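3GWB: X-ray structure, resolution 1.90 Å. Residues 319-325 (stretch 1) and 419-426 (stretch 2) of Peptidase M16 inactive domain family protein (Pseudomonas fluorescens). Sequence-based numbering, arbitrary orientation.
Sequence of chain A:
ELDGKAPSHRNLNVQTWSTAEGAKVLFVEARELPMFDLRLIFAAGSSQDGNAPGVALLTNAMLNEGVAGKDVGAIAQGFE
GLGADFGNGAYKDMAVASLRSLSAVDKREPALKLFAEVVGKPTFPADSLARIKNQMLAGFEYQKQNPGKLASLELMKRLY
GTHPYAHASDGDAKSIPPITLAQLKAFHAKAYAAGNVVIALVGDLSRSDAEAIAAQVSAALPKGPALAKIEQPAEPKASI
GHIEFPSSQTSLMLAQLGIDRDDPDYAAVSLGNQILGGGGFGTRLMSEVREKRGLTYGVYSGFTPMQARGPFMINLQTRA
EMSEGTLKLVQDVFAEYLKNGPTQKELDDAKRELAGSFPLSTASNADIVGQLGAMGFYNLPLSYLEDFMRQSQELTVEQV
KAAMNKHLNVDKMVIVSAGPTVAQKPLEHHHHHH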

ATOM      1  N   ARG A 319      -5.081 -17.725  18.807  1.00 20.99           N
ATOM      2  CA  ARG A 319      -5.807 -17.318  19.999  1.00 21.26           C
ATOM      3  C   ARG A 319      -4.830 -17.473  21.163  1.00 19.47           C
ATOM      4  O   ARG A 319      -4.087 -18.454  21.226  1.00 18.35           O
ATOM      5  CB  ARG A 319      -7.024 -18.218  20.216  1.00 25.47           C
ATOM      6  CG  ARG A 319      -7.891 -18.397  18.983  1.00 31.09           C
ATOM      7  CD  ARG A 319      -9.177 -19.145  19.305  1.00 36.45           C
ATOM      8  NE  ARG A 319     -10.158 -18.283  19.963  1.00 41.52           N
ATOM      9  CZ  ARG A 319     -10.739 -17.238  19.379  1.00 44.29           C
ATOM     10  NH1 ARG A 319     -10.438 -16.924  18.124  1.00 45.60           N
ATOM     11  NH2 ARG A 319     -11.619 -16.503  20.049  1.00 45.33           N
ATOM     12  N   ALA A 320      -4.833 -16.501  22.071  1.00 18.50           N
ATOM     13  CA  ALA A 320      -3.940 -16.508  23.226  1.00 19.35           C
ATOM     14  C   ALA A 320      -3.962 -17.822  24.002  1.00 20.45           C
ATOM     15  O   ALA A 320      -2.918 -18.320  24.428  1.00 19.18           O
ATOM     16  CB  ALA A 320      -4.292 -15.349  24.156  1.00 18.68           C
ATOM     17  N   GLU A 321      -5.153 -18.379  24.183  1.00 22.73           N
ATOM     18  CA  GLU A 321      -5.311 -19.625  24.922  1.00 25.91           C
ATOM     19  C   GLU A 321      -4.787 -20.848  24.177  1.00 26.17           C
ATOM     20  O   GLU A 321      -4.688 -21.929  24.753  1.00 26.48           O
ATOM     21  CB  GLU A 321      -6.783 -19.838  25.282  1.00 28.09           C
ATOM     22  CG  GLU A 321      -7.735 -19.615  24.123  1.00 36.24           C
ATOM     23  CD  GLU A 321      -9.146 -20.082  24.426  1.00 40.79           C
ATOM     24  OE1 GLU A 321      -9.653 -19.771  25.527  1.00 43.89           O
ATOM     25  OE2 GLU A 321      -9.750 -20.755  23.560  1.00 45.25           O
HETATM   26  N   MSE A 322      -4.451 -20.683  22.902  1.00 25.83           N
HETATM   27  CA  MSE A 322      -3.937 -21.800  22.113  1.00 25.94           C
HETATM   28  C   MSE A 322      -2.452 -21.645  21.766  1.00 23.45           C
HETATM   29  O   MSE A 322      -1.848 -22.552  21.197  1.00 23.13           O
HETATM   30  CB  MSE A 322      -4.740 -21.938  20.813  1.00 26.95           C
HETATM   31  CG  MSE A 322      -6.233 -22.187  21.008  1.00 30.95           C
HETATM   32 SE   MSE A 322      -6.630 -23.816  21.706  1.00 33.19          SE
HETATM   33  CE  MSE A 322      -6.685 -23.440  23.418  1.00 34.05           C
ATOM     34  N   SER A 323      -1.873 -20.501  22.125  1.00 22.28           N
ATOM     35  CA  SER A 323      -0.477 -20.190  21.818  1.00 19.87           C
ATOM     36  C   SER A 323       0.546 -21.185  22.345  1.00 19.84           C
ATOM     37  O   SER A 323       1.475 -21.572  21.636  1.00 16.50           O
ATOM     38  CB  SER A 323      -0.129 -18.800  22.346  1.00 19.38           C
ATOM     39  OG  SER A 323      -0.187 -18.770  23.760  1.00 20.73           O
ATOM     40  N   GLU A 324       0.384 -21.581  23.601  1.00 20.80           N
ATOM     41  CA  GLU A 324       1.304 -22.519  24.223  1.00 22.35           C
ATOM     42  C   GLU A 324       1.366 -23.838  23.437  1.00 22.22           C
ATOM     43  O   GLU A 324       2.449 -24.361  23.156  1.00 21.12           O
ATOM     44  CB  GLU A 324       0.860 -22.767  25.668  1.00 25.43           C
ATOM     45  CG  GLU A 324       0.386 -21.487  26.388  1.00 30.10           C
ATOM     46  CD  GLU A 324      -1.124 -21.209  26.237  1.00 30.00           C
ATOM     47  OE1 GLU A 324      -1.689 -21.467  25.158  1.00 33.20           O
ATOM     48  OE2 GLU A 324      -1.745 -20.715  27.202  1.00 29.93           O
ATOM     49  N   GLY A 325       0.202 -24.363  23.070  1.00 20.22           N
ATOM     50  CA  GLY A 325       0.162 -25.610  22.331  1.00 19.12           C
ATOM     51  C   GLY A 325       0.534 -25.458  20.866  1.00 19.73           C
ATOM     52  O   GLY A 325       1.170 -26.336  20.285  1.00 17.88           O
ATOM     53  N   GLY A 419       1.950 -11.294  23.516  1.00 18.24           N
ATOM     54  CA  GLY A 419       0.544 -11.503  23.789  1.00 18.13           C
ATOM     55  C   GLY A 419       0.320 -11.524  25.287  1.00 16.86           C
ATOM     56  O   GLY A 419       1.247 -11.257  26.049  1.00 18.58           O
ATOM     57  N   PRO A 420      -0.897 -11.839  25.741  1.00 17.46           N
ATOM     58  CA  PRO A 420      -1.211 -11.886  27.172  1.00 18.25           C
ATOM     59  C   PRO A 420      -0.866 -13.239  27.777  1.00 19.34           C
ATOM     60  O   PRO A 420      -0.799 -14.244  27.062  1.00 18.24           O
ATOM     61  CB  PRO A 420      -2.709 -11.647  27.186  1.00 17.20           C
ATOM     62  CG  PRO A 420      -3.139 -12.439  25.988  1.00 17.18           C
ATOM     63  CD  PRO A 420      -2.114 -12.044  24.937  1.00 16.71           C
ATOM     64  N   THR A 421      -0.659 -13.266  29.089  1.00 19.82           N
ATOM     65  CA  THR A 421      -0.362 -14.516  29.780  1.00 22.36           C
ATOM     66  C   THR A 421      -1.696 -15.045  30.279  1.00 21.88           C
ATOM     67  O   THR A 421      -2.248 -14.530  31.245  1.00 22.28           O
ATOM     68  CB  THR A 421       0.590 -14.291  30.968  1.00 23.40           C
ATOM     69  OG1 THR A 421       1.859 -13.849  30.471  1.00 26.74           O
ATOM     70  CG2 THR A 421       0.791 -15.584  31.748  1.00 24.71           C
ATOM     71  N   VAL A 422      -2.218 -16.065  29.603  1.00 22.01           N
ATOM     72  CA  VAL A 422      -3.516 -16.633  29.961  1.00 21.92           C
ATOM     73  C   VAL A 422      -3.516 -18.153  30.073  1.00 22.70           C
ATOM     74  O   VAL A 422      -2.626 -18.827  29.552  1.00 21.41           O
ATOM     75  CB  VAL A 422      -4.584 -16.234  28.923  1.00 23.52           C
ATOM     76  CG1 VAL A 422      -4.800 -14.731  28.944  1.00 22.83           C
ATOM     77  CG2 VAL A 422      -4.142 -16.669  27.536  1.00 21.61           C
ATOM     78  N   ALA A 423      -4.534 -18.683  30.747  1.00 24.16           N
ATOM     79  CA  ALA A 423      -4.678 -20.123  30.931  1.00 26.79           C
ATOM     80  C   ALA A 423      -4.828 -20.825  29.582  1.00 28.72           C
ATOM     81  O   ALA A 423      -5.591 -20.382  28.722  1.00 30.02           O
ATOM     82  CB  ALA A 423      -5.887 -20.413  31.813  1.00 26.59           C
ATOM     83  N   GLN A 424      -4.098 -21.924  29.412  1.00 30.79           N
ATOM     84  CA  GLN A 424      -4.119 -22.708  28.177  1.00 35.02           C
ATOM     85  C   GLN A 424      -5.370 -23.581  28.114  1.00 35.61           C
ATOM     86  O   GLN A 424      -5.674 -24.290  29.063  1.00 35.66           O
ATOM     87  CB  GLN A 424      -2.878 -23.599  28.109  1.00 36.95           C
ATOM     88  CG  GLN A 424      -1.596 -22.947  28.625  1.00 40.98           C
ATOM     89  CD  GLN A 424      -1.456 -22.988  30.140  1.00 44.61           C
ATOM     90  OE1 GLN A 424      -2.413 -22.738  30.876  1.00 45.20           O
ATOM     91  NE2 GLN A 424      -0.248 -23.289  30.614  1.00 43.11           N
ATOM     92  N   LYS A 425      -6.085 -23.549  26.993  1.00 38.40           N
ATOM     93  CA  LYS A 425      -7.305 -24.347  26.864  1.00 40.09           C
ATOM     94  C   LYS A 425      -7.194 -25.662  26.075  1.00 41.23           C
ATOM     95  O   LYS A 425      -8.213 -26.264  25.726  1.00 40.54           O
ATOM     96  CB  LYS A 425      -8.431 -23.500  26.254  1.00 41.09           C
ATOM     97  CG  LYS A 425      -9.820 -24.114  26.437  1.00 42.24           C
ATOM     98  CD  LYS A 425     -10.761 -23.805  25.273  1.00 43.74           C
ATOM     99  CE  LYS A 425     -11.299 -22.385  25.314  1.00 44.01           C
ATOM    100  NZ  LYS A 425     -12.216 -22.114  24.164  1.00 43.76           N
ATOM    101  N   PRO A 426      -5.968 -26.127  25.771  1.00 41.80           N
ATOM    102  CA  PRO A 426      -5.906 -27.390  25.021  1.00 42.54           C
ATOM    103  C   PRO A 426      -6.389 -28.587  25.835  1.00 43.29           C
ATOM    104  O   PRO A 426      -6.928 -28.365  26.939  1.00 43.23           O
ATOM    105  CB  PRO A 426      -4.431 -27.499  24.651  1.00 42.48           C
ATOM    106  CG  PRO A 426      -4.039 -26.067  24.491  1.00 42.89           C
ATOM    107  CD  PRO A 426      -4.670 -25.435  25.709  1.00 42.41           C
TER

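The contact joins a turn leading into a helix, residues 319-325, to an extended segment without regular secondary structure, residues 419-426, and buries 447 Å² summed over both sides. The backbones come nearest at E321 and Q424, whose CA atoms are 4.6 Å apart. Here lies the one hydrogen bond across the contact: K425 N donates to E321 O at 3.1 Å, with an N-H...O angle of 166°, close to linear. The same carbonyl oxygen, E321 O, also receives a CA-H...O contact from Q424 CA at 3.6 Å, with an angle of 141° at the hydrogen.

The side chain of E321 leaves its backbone sideways to the other stretch, yet its end comes nearer. With chi1 at 47° (p) and chi2 at 169° (t), the chain is extended beyond CB and carries the carboxylate to K425, where E321 OE2 and K425 NZ form a salt bridge of 2.9 Å. K425 CB points toward stretch 1, and its chi1 (t) and chi4 (t) are combined with chi3 at -76° (m) and an off-well chi2 of -147°. The placement of E321 OE2 is less certain than the distance suggests, because this atom also lies 2.9 Å from K425 CE, too close for a real contact.

M322, modelled as selenomethionine, shows how torsions can reverse an initial direction. Its CA-to-CB bond points away from stretch 2, but chi1 (-60°) and chi2 (-69°) are both m, and with chi3 at 93° the chain folds so that its methyl group returns to the contact. M322 CE packs 3.6 Å from P426 CD, an apolar contact, and approaches K425 CB to 3.3 Å.

A320 needs no such rearrangement: its CB points toward stretch 2 and lies 3.6 Å from both P420 CG and V422 CG2. V422, with chi1 at -65° (m), likewise points toward the turn. Behind this small apolar cluster, A320 O accepts a 2.8 Å hydrogen bond from S323 OG; chi1 of S323 at 66° (p) brings the hydroxyl back to the turn.

E324 also points toward stretch 2, but its fit is less convincing. Chi1 of -41° (m) and chi2 of 90° (p) bend the side chain so that E324 OE2 lies 3.1 Å from V422 O, a pairing of two acceptors and not a hydrogen bond. Q424 N is 3.4 Å from E324 OE2, at a poor angle. Since E324 OE2 also clashes with Q424 CG at 2.7 Å, this carboxylate position supports no bonding interpretation.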